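Type II 3-hydroxyacyl-CoA dehydrogenase (Thermus thermophilus, PDB 1UAY) probably catalyses the NAD-dependent oxidation of 3-hydroxyacyl-CoA to 3-ketoacyl-CoA in fatty acid beta-oxidation, as a member of the short-chain dehydrogenase family. Local coordinates at residues A[12-17]-A[181-186]; A[17-22]-A[29-34]; A[214-219]-A[229-234]. One frame throughout, in Å; residues are numbered along the deposited sequence.

In the fold
All three contacts belong to one Rossmann fold, a parallel sheet of strand order 3-2-1-4-5-6-7 with helices on its faces. Interactions 1 and 2 share A17 and helix 13-25, their centres about 12 Å apart. The first ties the start of that helix to the loop after strand 171-178, the second packs its middle on strand 28-33, and both border the adenosine. Interaction 2 falls within the span between the segments of interaction 1. Interaction 3 comes after both, its centre about 14 and 16 Å from theirs, and joins helix 210-222 to strand 230-233, outermost on that side within the chain. A214 and L218 pack on A17, A21 and L22, joining interaction 3 to the others.

Interaction 1. Residues A[12-17]-A[181-186]; sequences SGLGRA and FDTPLL. With ADN (adenosine), chain C.
L14 spans the gap between the glycine-rich turn and the 181-186 segment, resting on T183 and F181. The sequence around it, TGGASGLG, is the TGxxxGxG motif of short-chain dehydrogenases, the turn that joins the first strand of the Rossmann fold to helix 13-25. With chi1 at -53°, CB carries CG beside the backbone N and opposite the carbonyl carbon, and the isobutyl group reaches across to the other segment. L14 CG lies 3.8 Å from T183 CG2, and there the branches divide. CD1 stays with the same T183 methyl, while L14 CD2 turns to the aromatic ring, 3.7 Å from F181 CD2 and also near F181 CG and CB. The methyl approaches the ring obliquely, and the two side chains cross at about a right angle. Y213 of helix 210-222 also touches L14, and F181 packs on M225 of the second subunit.

The backbones come closest at G13 and T183, whose CA atoms are 6.2 Å apart. G13 has a positive phi of 48°, a conformation readily open to glycine, and its CA stands 4.3 Å from D182 O. D182 is the centre of an inverse gamma turn, closed by a weak bond from T183 N to F181 O. T183 occupies the N-cap position of helix 184-187, and D182 OD2 is hydrogen-bonded to Q187 NE2 in that helix.

Both segments border the adenosine. In an intact dinucleotide the pyrophosphate would probably continue from the ribose O5' into this region, as in relatives. From the 181-186 side P184 CG approaches C5' of the adenosine at 4.1 Å; from the glycine-rich turn S12 OG comes within 2.9 Å of the ribose O3'.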
ATOM      1  N   SER A  12       5.075  28.080  11.936  1.00 10.27           N
ATOM      2  CA  SER A  12       4.128  27.488  12.872  1.00 11.61           C
ATOM      3  C   SER A  12       3.998  25.979  12.751  1.00 10.89           C
ATOM      4  O   SER A  12       4.601  25.352  11.880  1.00 10.43           O
ATOM      5  CB  SER A  12       2.747  28.117  12.677  1.00 14.98           C
ATOM      6  OG  SER A  12       2.223  27.782  11.405  1.00 18.14           O
ATOM      7  N   GLY A  13       3.205  25.412  13.655  1.00  9.82           N
ATOM      8  CA  GLY A  13       2.936  23.986  13.661  1.00  8.50           C
ATOM      9  C   GLY A  13       4.106  23.028  13.549  1.00  7.69           C
ATOM     10  O   GLY A  13       5.090  23.129  14.278  1.00  9.11           O
ATOM     11  N   LEU A  14       3.981  22.081  12.623  1.00  8.87           N
ATOM     12  CA  LEU A  14       5.005  21.060  12.416  1.00  8.55           C
ATOM     13  C   LEU A  14       6.361  21.622  12.009  1.00  7.10           C
ATOM     14  O   LEU A  14       7.389  21.230  12.560  1.00  8.58           O
ATOM     15  CB  LEU A  14       4.524  20.051  11.369  1.00  9.87           C
ATOM     16  CG  LEU A  14       3.156  19.419  11.641  1.00 10.80           C
ATOM     17  CD1 LEU A  14       2.889  18.349  10.597  1.00 11.45           C
ATOM     18  CD2 LEU A  14       3.117  18.815  13.038  1.00 12.32           C
ATOM     19  N   GLY A  15       6.359  22.539  11.045  1.00  7.52           N
ATOM     20  CA  GLY A  15       7.604  23.135  10.593  1.00  7.40           C
ATOM     21  C   GLY A  15       8.313  23.857  11.723  1.00  7.57           C
ATOM     22  O   GLY A  15       9.533  23.756  11.878  1.00  7.80           O
ATOM     23  N   ARG A  16       7.545  24.596  12.517  1.00  7.39           N
ATOM     24  CA  ARG A  16       8.108  25.331  13.642  1.00  7.13           C
ATOM     25  C   ARG A  16       8.790  24.371  14.614  1.00  7.05           C
ATOM     26  O   ARG A  16       9.916  24.610  15.044  1.00  7.12           O
ATOM     27  CB  ARG A  16       7.007  26.108  14.367  1.00  7.99           C
ATOM     28  CG  ARG A  16       7.446  26.768  15.666  1.00  8.71           C
ATOM     29  CD  ARG A  16       6.311  27.610  16.246  1.00 10.07           C
ATOM     30  NE  ARG A  16       6.677  28.245  17.512  1.00 11.00           N
ATOM     31  CZ  ARG A  16       6.702  27.624  18.686  1.00 13.08           C
ATOM     32  NH1 ARG A  16       6.376  26.339  18.773  1.00 14.42           N
ATOM     33  NH2 ARG A  16       7.062  28.287  19.779  1.00 15.02           N
ATOM     34  N   ALA A  17       8.107  23.282  14.956  1.00  7.30           N
ATOM     35  CA  ALA A  17       8.674  22.314  15.886  1.00  7.20           C
ATOM     36  C   ALA A  17       9.963  21.711  15.330  1.00  6.90           C
ATOM     37  O   ALA A  17      10.951  21.563  16.050  1.00  8.41           O
ATOM     38  CB  ALA A  17       7.663  21.216  16.182  1.00  7.98           C
ATOM     39  N   PHE A 181      -2.883  16.397  13.435  1.00  9.71           N
ATOM     40  CA  PHE A 181      -2.075  17.322  14.225  1.00 11.00           C
ATOM     41  C   PHE A 181      -2.708  18.697  14.034  1.00 12.72           C
ATOM     42  O   PHE A 181      -3.677  18.844  13.293  1.00 13.73           O
ATOM     43  CB  PHE A 181      -0.630  17.403  13.712  1.00 10.25           C
ATOM     44  CG  PHE A 181       0.229  16.220  14.063  1.00  9.70           C
ATOM     45  CD1 PHE A 181       0.066  15.000  13.417  1.00 10.00           C
ATOM     46  CD2 PHE A 181       1.239  16.346  15.012  1.00  9.44           C
ATOM     47  CE1 PHE A 181       0.903  13.922  13.709  1.00 10.37           C
ATOM     48  CE2 PHE A 181       2.081  15.276  15.312  1.00 10.62           C
ATOM     49  CZ  PHE A 181       1.912  14.061  14.658  1.00  9.96           C
ATOM     50  N   ASP A 182      -2.149  19.705  14.692  1.00 14.78           N
ATOM     51  CA  ASP A 182      -2.646  21.068  14.558  1.00 16.45           C
ATOM     52  C   ASP A 182      -2.032  21.638  13.281  1.00 17.99           C
ATOM     53  O   ASP A 182      -1.025  22.342  13.323  1.00 20.16           O
ATOM     54  CB  ASP A 182      -2.211  21.898  15.764  1.00 17.23           C
ATOM     55  CG  ASP A 182      -2.740  23.314  15.716  1.00 20.05           C
ATOM     56  OD1 ASP A 182      -2.223  24.160  16.473  1.00 22.28           O
ATOM     57  OD2 ASP A 182      -3.674  23.578  14.927  1.00 20.31           O
ATOM     58  N   THR A 183      -2.646  21.322  12.145  1.00 18.48           N
ATOM     59  CA  THR A 183      -2.160  21.769  10.844  1.00 20.19           C
ATOM     60  C   THR A 183      -3.286  22.399  10.028  1.00 20.09           C
ATOM     61  O   THR A 183      -4.436  22.422  10.466  1.00 20.63           O
ATOM     62  CB  THR A 183      -1.596  20.580  10.047  1.00 20.63           C
ATOM     63  OG1 THR A 183      -2.662  19.675   9.732  1.00 22.26           O
ATOM     64  CG2 THR A 183      -0.541  19.845  10.862  1.00 21.70           C
ATOM     65  N   PRO A 184      -2.970  22.923   8.830  1.00 20.24           N
ATOM     66  CA  PRO A 184      -4.003  23.539   7.991  1.00 20.81           C
ATOM     67  C   PRO A 184      -5.206  22.621   7.776  1.00 21.39           C
ATOM     68  O   PRO A 184      -6.332  23.090   7.609  1.00 21.94           O
ATOM     69  CB  PRO A 184      -3.256  23.830   6.694  1.00 20.10           C
ATOM     70  CG  PRO A 184      -1.892  24.184   7.186  1.00 21.21           C
ATOM     71  CD  PRO A 184      -1.634  23.116   8.234  1.00 20.29           C
ATOM     72  N   LEU A 185      -4.964  21.314   7.779  1.00 21.38           N
ATOM     73  CA  LEU A 185      -6.034  20.340   7.593  1.00 22.29           C
ATOM     74  C   LEU A 185      -7.087  20.520   8.682  1.00 21.74           C
ATOM     75  O   LEU A 185      -8.274  20.679   8.397  1.00 22.58           O
ATOM     76  CB  LEU A 185      -5.468  18.914   7.646  1.00 21.79           C
ATOM     77  CG  LEU A 185      -6.415  17.717   7.469  1.00 23.33           C
ATOM     78  CD1 LEU A 185      -5.590  16.452   7.293  1.00 23.96           C
ATOM     79  CD2 LEU A 185      -7.342  17.580   8.667  1.00 24.08           C
ATOM     80  N   LEU A 186      -6.637  20.492   9.933  1.00 21.07           N
ATOM     81  CA  LEU A 186      -7.522  20.642  11.082  1.00 20.21           C
ATOM     82  C   LEU A 186      -8.055  22.066  11.206  1.00 19.69           C
ATOM     83  O   LEU A 186      -9.230  22.281  11.501  1.00 19.04           O
ATOM     84  CB  LEU A 186      -6.772  20.270  12.365  1.00 20.35           C
ATOM     85  CG  LEU A 186      -7.566  20.304  13.674  1.00 21.96           C
ATOM     86  CD1 LEU A 186      -8.585  19.172  13.682  1.00 22.93           C
ATOM     87  CD2 LEU A 186      -6.614  20.166  14.854  1.00 22.13           C
TER
HETATM   88  O5' ADN C1001       2.440  24.385   6.977  1.00 22.95           O
HETATM   89  C5' ADN C1001       1.958  25.561   7.632  1.00 21.38           C
HETATM   90  C4' ADN C1001       3.071  26.620   7.456  1.00 20.01           C
HETATM   91  O4' ADN C1001       3.001  26.706   5.995  1.00 19.51           O
HETATM   92  C3' ADN C1001       2.442  27.951   7.907  1.00 19.56           C
HETATM   93  O3' ADN C1001       3.404  28.500   8.836  1.00 19.61           O
HETATM   94  C2' ADN C1001       2.297  28.848   6.658  1.00 18.38           C
HETATM   95  O2' ADN C1001       2.560  30.240   6.833  1.00 17.09           O
HETATM   96  C1' ADN C1001       3.163  28.065   5.661  1.00 17.97           C
HETATM   97  N9  ADN C1001       2.897  28.269   4.226  1.00 16.65           N
HETATM   98  C8  ADN C1001       1.654  28.093   3.562  1.00 16.87           C
HETATM   99  N7  ADN C1001       1.682  28.314   2.277  1.00 17.33           N
HETATM  100  C5  ADN C1001       3.017  28.653   2.036  1.00 14.91           C
HETATM  101  C6  ADN C1001       3.764  29.013   0.833  1.00 15.30           C
HETATM  102  N6  ADN C1001       3.194  29.082  -0.373  1.00 12.90           N
HETATM  103  N1  ADN C1001       5.127  29.300   0.961  1.00 15.15           N
HETATM  104  C2  ADN C1001       5.742  29.241   2.189  1.00 15.35           C
HETATM  105  N3  ADN C1001       5.139  28.910   3.384  1.00 14.91           N
HETATM  106  C4  ADN C1001       3.781  28.633   3.232  1.00 15.92           C

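Interaction 2. Residues A[17-22]-A[29-34]. With ADN (adenosine), chain C.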
ATOM      1  N   ALA A  17       8.107  23.282  14.956  1.00  7.30           N
ATOM      2  CA  ALA A  17       8.674  22.314  15.886  1.00  7.20           C
ATOM      3  C   ALA A  17       9.963  21.711  15.330  1.00  6.90           C
ATOM      4  O   ALA A  17      10.951  21.563  16.050  1.00  8.41           O
ATOM      5  CB  ALA A  17       7.663  21.216  16.182  1.00  7.98           C
ATOM      6  N   ALA A  18       9.959  21.365  14.048  1.00  7.38           N
ATOM      7  CA  ALA A  18      11.150  20.793  13.433  1.00  7.80           C
ATOM      8  C   ALA A  18      12.301  21.797  13.463  1.00  7.80           C
ATOM      9  O   ALA A  18      13.436  21.443  13.780  1.00  7.89           O
ATOM     10  CB  ALA A  18      10.850  20.377  12.002  1.00  8.71           C
ATOM     11  N   ALA A  19      12.004  23.053  13.136  1.00  7.62           N
ATOM     12  CA  ALA A  19      13.026  24.092  13.133  1.00  8.23           C
ATOM     13  C   ALA A  19      13.651  24.272  14.516  1.00  8.54           C
ATOM     14  O   ALA A  19      14.869  24.350  14.644  1.00  7.88           O
ATOM     15  CB  ALA A  19      12.430  25.407  12.650  1.00  7.62           C
ATOM     16  N   LEU A  20      12.814  24.332  15.548  1.00  8.35           N
ATOM     17  CA  LEU A  20      13.307  24.498  16.912  1.00  9.02           C
ATOM     18  C   LEU A  20      14.123  23.287  17.363  1.00  8.46           C
ATOM     19  O   LEU A  20      15.143  23.438  18.031  1.00  9.87           O
ATOM     20  CB  LEU A  20      12.136  24.737  17.874  1.00 10.01           C
ATOM     21  CG  LEU A  20      11.418  26.082  17.708  1.00  9.65           C
ATOM     22  CD1 LEU A  20      10.178  26.124  18.589  1.00 11.83           C
ATOM     23  CD2 LEU A  20      12.371  27.213  18.064  1.00 12.36           C
ATOM     24  N   ALA A  21      13.681  22.089  16.994  1.00  8.05           N
ATOM     25  CA  ALA A  21      14.403  20.876  17.369  1.00  8.35           C
ATOM     26  C   ALA A  21      15.764  20.829  16.681  1.00  8.17           C
ATOM     27  O   ALA A  21      16.761  20.430  17.283  1.00 10.40           O
ATOM     28  CB  ALA A  21      13.588  19.648  17.002  1.00  9.84           C
ATOM     29  N   LEU A  22      15.806  21.234  15.417  1.00  8.15           N
ATOM     30  CA  LEU A  22      17.062  21.238  14.678  1.00  7.69           C
ATOM     31  C   LEU A  22      18.019  22.268  15.266  1.00  8.91           C
ATOM     32  O   LEU A  22      19.224  22.030  15.357  1.00  9.17           O
ATOM     33  CB  LEU A  22      16.797  21.531  13.199  1.00  7.72           C
ATOM     34  CG  LEU A  22      16.129  20.384  12.434  1.00  7.82           C
ATOM     35  CD1 LEU A  22      15.619  20.881  11.093  1.00  9.16           C
ATOM     36  CD2 LEU A  22      17.121  19.240  12.254  1.00 10.23           C
ATOM     37  N   VAL A  29      19.744  26.975  11.540  1.00  8.85           N
ATOM     38  CA  VAL A  29      18.447  26.883  10.880  1.00  8.80           C
ATOM     39  C   VAL A  29      17.874  28.109  10.188  1.00  8.47           C
ATOM     40  O   VAL A  29      17.802  29.197  10.764  1.00  9.17           O
ATOM     41  CB  VAL A  29      17.388  26.375  11.888  1.00  7.53           C
ATOM     42  CG1 VAL A  29      16.044  26.202  11.204  1.00  8.88           C
ATOM     43  CG2 VAL A  29      17.848  25.061  12.504  1.00  8.16           C
ATOM     44  N   VAL A  30      17.455  27.903   8.943  1.00  7.37           N
ATOM     45  CA  VAL A  30      16.823  28.938   8.145  1.00  7.78           C
ATOM     46  C   VAL A  30      15.396  28.481   7.884  1.00  6.89           C
ATOM     47  O   VAL A  30      15.163  27.339   7.478  1.00  8.11           O
ATOM     48  CB  VAL A  30      17.518  29.142   6.785  1.00  6.99           C
ATOM     49  CG1 VAL A  30      16.688  30.086   5.915  1.00  9.17           C
ATOM     50  CG2 VAL A  30      18.908  29.716   6.995  1.00  8.69           C
ATOM     51  N   VAL A  31      14.445  29.368   8.140  1.00  7.54           N
ATOM     52  CA  VAL A  31      13.038  29.082   7.914  1.00  7.64           C
ATOM     53  C   VAL A  31      12.556  29.824   6.675  1.00  8.10           C
ATOM     54  O   VAL A  31      12.876  30.998   6.489  1.00  8.59           O
ATOM     55  CB  VAL A  31      12.171  29.551   9.112  1.00  7.05           C
ATOM     56  CG1 VAL A  31      10.694  29.548   8.727  1.00  9.14           C
ATOM     57  CG2 VAL A  31      12.406  28.651  10.314  1.00  8.82           C
ATOM     58  N   LEU A  32      11.821  29.129   5.810  1.00  7.31           N
ATOM     59  CA  LEU A  32      11.221  29.755   4.635  1.00  7.22           C
ATOM     60  C   LEU A  32       9.727  29.635   4.894  1.00  7.51           C
ATOM     61  O   LEU A  32       9.195  28.532   5.032  1.00  7.81           O
ATOM     62  CB  LEU A  32      11.580  29.024   3.337  1.00  7.53           C
ATOM     63  CG  LEU A  32      10.815  29.543   2.108  1.00  7.85           C
ATOM     64  CD1 LEU A  32      11.077  31.035   1.906  1.00  8.91           C
ATOM     65  CD2 LEU A  32      11.225  28.755   0.874  1.00  9.79           C
ATOM     66  N   ASP A  33       9.052  30.772   4.977  1.00  7.60           N
ATOM     67  CA  ASP A  33       7.622  30.787   5.256  1.00  8.53           C
ATOM     68  C   ASP A  33       7.081  32.137   4.804  1.00  8.96           C
ATOM     69  O   ASP A  33       7.839  33.100   4.664  1.00  8.40           O
ATOM     70  CB  ASP A  33       7.412  30.602   6.766  1.00  9.42           C
ATOM     71  CG  ASP A  33       5.988  30.220   7.129  1.00  9.99           C
ATOM     72  OD1 ASP A  33       5.063  31.026   6.887  1.00 11.60           O
ATOM     73  OD2 ASP A  33       5.797  29.111   7.677  1.00  8.71           O
ATOM     74  N   LEU A  34       5.777  32.204   4.561  1.00  8.77           N
ATOM     75  CA  LEU A  34       5.156  33.455   4.141  1.00  9.94           C
ATOM     76  C   LEU A  34       5.212  34.464   5.280  1.00 10.67           C
ATOM     77  O   LEU A  34       5.149  35.671   5.054  1.00 11.39           O
ATOM     78  CB  LEU A  34       3.695  33.219   3.760  1.00 11.12           C
ATOM     79  CG  LEU A  34       3.424  32.353   2.532  1.00 13.33           C
ATOM     80  CD1 LEU A  34       1.938  32.037   2.462  1.00 14.66           C
ATOM     81  CD2 LEU A  34       3.886  33.074   1.276  1.00 14.84           C
TER
HETATM   82  O5' ADN C1001       2.440  24.385   6.977  1.00 22.95           O
HETATM   83  C5' ADN C1001       1.958  25.561   7.632  1.00 21.38           C
HETATM   84  C4' ADN C1001       3.071  26.620   7.456  1.00 20.01           C
HETATM   85  O4' ADN C1001       3.001  26.706   5.995  1.00 19.51           O
HETATM   86  C3' ADN C1001       2.442  27.951   7.907  1.00 19.56           C
HETATM   87  O3' ADN C1001       3.404  28.500   8.836  1.00 19.61           O
HETATM   88  C2' ADN C1001       2.297  28.848   6.658  1.00 18.38           C
HETATM   89  O2' ADN C1001       2.560  30.240   6.833  1.00 17.09           O
HETATM   90  C1' ADN C1001       3.163  28.065   5.661  1.00 17.97           C
HETATM   91  N9  ADN C1001       2.897  28.269   4.226  1.00 16.65           N
HETATM   92  C8  ADN C1001       1.654  28.093   3.562  1.00 16.87           C
HETATM   93  N7  ADN C1001       1.682  28.314   2.277  1.00 17.33           N
HETATM   94  C5  ADN C1001       3.017  28.653   2.036  1.00 14.91           C
HETATM   95  C6  ADN C1001       3.764  29.013   0.833  1.00 15.30           C
HETATM   96  N6  ADN C1001       3.194  29.082  -0.373  1.00 12.90           N
HETATM   97  N1  ADN C1001       5.127  29.300   0.961  1.00 15.15           N
HETATM   98  C2  ADN C1001       5.742  29.241   2.189  1.00 15.35           C
HETATM   99  N3  ADN C1001       5.139  28.910   3.384  1.00 14.91           N
HETATM  100  C4  ADN C1001       3.781  28.633   3.232  1.00 15.92           C
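V29 packs both of its methyls against helix 13-25, and A19 and L22, one helical turn apart, receive them. Because its chi1 of -177° sets CG1 opposite the backbone N and CG2 opposite the carbonyl carbon, the two methyls point different ways along the helix. V29 CG1 meets the A19 methyl, CB, at 4.0 Å. V29 CG2 drops between the A19 carbonyl and the next turn, 3.7 Å from A19 O and equally close to L22 CB.

A19 is the small residue at the centre of this contact. Its methyl also touches CG2 of V31, two residues along the strand on the same side, so one CB serves two valines. L41 and V7 pack on A19 too. L22 gives only its CB to V29; the rest of its side chain extends to A5 and V7 of strand 4-8 and to L218 and L221 of helix 210-222.

These elements form the first beta-alpha-beta unit of the Rossmann fold, strand 4-8, helix 13-25 and strand 28-33. Helix 17-22 runs almost antiparallel to strand 29-33, at 168°, with axes 8.8 Å apart, a spacing consistent with the small A19 at the interface. V30 points away from the helix and packs on L6, I42 and V44.

Where the strand ends, D33 takes up the ribose. O2' of the adenosine donates to D33 OD1 at 2.6 Å, and O3' to D33 OD2 at 2.7 Å; an acidic residue here is the usual mark of NAD preference. The backbone amides of R35 and A11 also donate to OD1 and OD2 respectively, fixing the rotation of the carboxylate. Next along, L34 lies against the adenine, L34 CD1 3.6 Å from C5 of the adenosine.

Interaction 3. Residues A[214-219]-A[229-234]; sequences AALVLH and EVVRLD
L216 of helix 210-222 and L233 of strand 230-233 are the residues whose CA atoms come nearest, 8.4 Å apart, a gap that side chains must fill. Strand alternation points V231 and L233 at the helix and turns R232 away from it.

L216 reaches into the gap with CG opposite its backbone N, chi1 176°. L216 CD2 does all the touching: it meets CG1 of V231 tip to tip at 3.8 Å and, likewise end on, CD2 of L233 at 4.1 Å. V176 of strand 171-178 and H219 of the second subunit also pack on L216. This is a helix-on-sheet contact at the last strand of the Rossmann fold, at the subunit interface, where H219 stacks on H219 of the second subunit.

On the far side of the strand R232 grips D234 side-on. R232 NE, at 2.7 Å, and NH2, at 3.0 Å, both donate to D234 OD2, which lies in the guanidinium plane. E140 forms a further salt bridge with R232 NH2, and R232 N is hydrogen-bonded to E229 OE2 of the second subunit.

Chemically the strand is two-faced: between these two segments the contact is purely methyl on methyl, with no hydrogen bond, while D234 and E140 probably offset the charge of R232, with the cation of R238 also nearby and only weakly paired with D234.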
ATOM      1  N   ALA A 214       8.587  16.494  15.080  1.00  7.27           N
ATOM      2  CA  ALA A 214       9.981  16.920  15.074  1.00  7.24           C
ATOM      3  C   ALA A 214      10.920  15.786  15.476  1.00  7.11           C
ATOM      4  O   ALA A 214      11.995  15.632  14.901  1.00  7.30           O
ATOM      5  CB  ALA A 214      10.174  18.105  16.012  1.00  7.45           C
ATOM      6  N   ALA A 215      10.516  14.998  16.469  1.00  7.03           N
ATOM      7  CA  ALA A 215      11.340  13.886  16.932  1.00  7.63           C
ATOM      8  C   ALA A 215      11.573  12.867  15.818  1.00  7.15           C
ATOM      9  O   ALA A 215      12.681  12.343  15.667  1.00  7.85           O
ATOM     10  CB  ALA A 215      10.683  13.211  18.136  1.00  8.13           C
ATOM     11  N   LEU A 216      10.533  12.577  15.041  1.00  6.67           N
ATOM     12  CA  LEU A 216      10.679  11.626  13.945  1.00  6.94           C
ATOM     13  C   LEU A 216      11.602  12.201  12.871  1.00  6.89           C
ATOM     14  O   LEU A 216      12.458  11.494  12.332  1.00  7.47           O
ATOM     15  CB  LEU A 216       9.318  11.284  13.333  1.00  6.66           C
ATOM     16  CG  LEU A 216       9.369  10.369  12.103  1.00  7.04           C
ATOM     17  CD1 LEU A 216      10.065   9.057  12.443  1.00  7.92           C
ATOM     18  CD2 LEU A 216       7.954  10.113  11.606  1.00  8.56           C
ATOM     19  N   VAL A 217      11.433  13.484  12.562  1.00  7.51           N
ATOM     20  CA  VAL A 217      12.282  14.118  11.563  1.00  7.30           C
ATOM     21  C   VAL A 217      13.742  14.007  11.988  1.00  6.96           C
ATOM     22  O   VAL A 217      14.604  13.653  11.181  1.00  8.14           O
ATOM     23  CB  VAL A 217      11.899  15.605  11.359  1.00  6.96           C
ATOM     24  CG1 VAL A 217      12.944  16.310  10.496  1.00  9.21           C
ATOM     25  CG2 VAL A 217      10.532  15.691  10.698  1.00  8.58           C
ATOM     26  N   LEU A 218      14.033  14.305  13.251  1.00  7.32           N
ATOM     27  CA  LEU A 218      15.417  14.205  13.704  1.00  8.11           C
ATOM     28  C   LEU A 218      15.926  12.763  13.666  1.00  7.63           C
ATOM     29  O   LEU A 218      17.084  12.488  13.373  1.00  8.91           O
ATOM     30  CB  LEU A 218      15.501  14.742  15.133  1.00  9.27           C
ATOM     31  CG  LEU A 218      15.991  16.189  15.174  1.00 11.70           C
ATOM     32  CD1 LEU A 218      14.969  17.154  14.574  1.00 14.10           C
ATOM     33  CD2 LEU A 218      16.264  16.686  16.594  1.00 15.94           C
ATOM     34  N   HIS A 219      15.073  11.781  13.941  1.00  7.06           N
ATOM     35  CA  HIS A 219      15.536  10.405  13.860  1.00  6.39           C
ATOM     36  C   HIS A 219      15.864  10.056  12.414  1.00  7.27           C
ATOM     37  O   HIS A 219      16.846   9.369  12.141  1.00  7.48           O
ATOM     38  CB  HIS A 219      14.503   9.411  14.381  1.00  7.41           C
ATOM     39  CG  HIS A 219      14.970   7.992  14.286  1.00  7.10           C
ATOM     40  ND1 HIS A 219      16.052   7.525  15.001  1.00  8.82           N
ATOM     41  CD2 HIS A 219      14.583   6.974  13.481  1.00  7.01           C
ATOM     42  CE1 HIS A 219      16.316   6.284  14.634  1.00  7.91           C
ATOM     43  NE2 HIS A 219      15.441   5.925  13.712  1.00  8.99           N
ATOM     44  N   GLU A 229      11.139   5.956   1.774  1.00  6.68           N
ATOM     45  CA  GLU A 229       9.975   5.446   2.481  1.00  7.07           C
ATOM     46  C   GLU A 229       9.056   6.563   2.965  1.00  7.12           C
ATOM     47  O   GLU A 229       9.471   7.717   3.105  1.00  6.42           O
ATOM     48  CB  GLU A 229      10.454   4.595   3.675  1.00  8.17           C
ATOM     49  CG  GLU A 229       9.430   4.373   4.798  1.00  9.90           C
ATOM     50  CD  GLU A 229       8.326   3.397   4.433  1.00 11.26           C
ATOM     51  OE1 GLU A 229       7.887   3.398   3.264  1.00 11.63           O
ATOM     52  OE2 GLU A 229       7.884   2.641   5.329  1.00 13.06           O
ATOM     53  N   VAL A 230       7.796   6.203   3.189  1.00  6.81           N
ATOM     54  CA  VAL A 230       6.791   7.118   3.715  1.00  7.45           C
ATOM     55  C   VAL A 230       6.469   6.565   5.099  1.00  7.52           C
ATOM     56  O   VAL A 230       6.039   5.420   5.226  1.00  9.17           O
ATOM     57  CB  VAL A 230       5.502   7.121   2.863  1.00  8.34           C
ATOM     58  CG1 VAL A 230       4.435   7.967   3.542  1.00 11.02           C
ATOM     59  CG2 VAL A 230       5.797   7.663   1.473  1.00 10.21           C
ATOM     60  N   VAL A 231       6.694   7.372   6.131  1.00  6.53           N
ATOM     61  CA  VAL A 231       6.432   6.944   7.499  1.00  7.99           C
ATOM     62  C   VAL A 231       5.171   7.594   8.048  1.00  7.71           C
ATOM     63  O   VAL A 231       5.100   8.817   8.170  1.00  7.47           O
ATOM     64  CB  VAL A 231       7.605   7.307   8.437  1.00  9.27           C
ATOM     65  CG1 VAL A 231       7.330   6.776   9.841  1.00  9.25           C
ATOM     66  CG2 VAL A 231       8.902   6.739   7.890  1.00 10.86           C
ATOM     67  N   ARG A 232       4.174   6.773   8.366  1.00  8.55           N
ATOM     68  CA  ARG A 232       2.925   7.275   8.927  1.00  7.66           C
ATOM     69  C   ARG A 232       3.131   7.579  10.409  1.00  8.13           C
ATOM     70  O   ARG A 232       3.621   6.740  11.162  1.00  8.63           O
ATOM     71  CB  ARG A 232       1.800   6.240   8.777  1.00  8.42           C
ATOM     72  CG  ARG A 232       1.454   5.886   7.333  1.00  9.92           C
ATOM     73  CD  ARG A 232       0.269   4.912   7.244  1.00 12.28           C
ATOM     74  NE  ARG A 232      -0.949   5.471   7.829  1.00 10.74           N
ATOM     75  CZ  ARG A 232      -2.138   5.473   7.233  1.00  8.69           C
ATOM     76  NH1 ARG A 232      -2.286   4.946   6.023  1.00 10.59           N
ATOM     77  NH2 ARG A 232      -3.181   6.009   7.846  1.00  9.38           N
ATOM     78  N   LEU A 233       2.756   8.786  10.817  1.00  6.75           N
ATOM     79  CA  LEU A 233       2.872   9.218  12.213  1.00  7.05           C
ATOM     80  C   LEU A 233       1.440   9.620  12.524  1.00  7.87           C
ATOM     81  O   LEU A 233       1.082  10.798  12.433  1.00  8.42           O
ATOM     82  CB  LEU A 233       3.810  10.421  12.310  1.00  8.64           C
ATOM     83  CG  LEU A 233       4.132  10.916  13.718  1.00  7.54           C
ATOM     84  CD1 LEU A 233       4.858   9.832  14.501  1.00  8.71           C
ATOM     85  CD2 LEU A 233       4.997  12.164  13.619  1.00  8.60           C
ATOM     86  N   ASP A 234       0.634   8.639  12.921  1.00  7.41           N
ATOM     87  CA  ASP A 234      -0.788   8.880  13.097  1.00  6.75           C
ATOM     88  C   ASP A 234      -1.555   8.202  14.226  1.00  6.56           C
ATOM     89  O   ASP A 234      -2.784   8.193  14.189  1.00  7.81           O
ATOM     90  CB  ASP A 234      -1.478   8.511  11.786  1.00  7.23           C
ATOM     91  CG  ASP A 234      -1.237   7.058  11.402  1.00  7.40           C
ATOM     92  OD1 ASP A 234      -0.842   6.269  12.289  1.00  8.23           O
ATOM     93  OD2 ASP A 234      -1.449   6.699  10.228  1.00  9.99           O
TER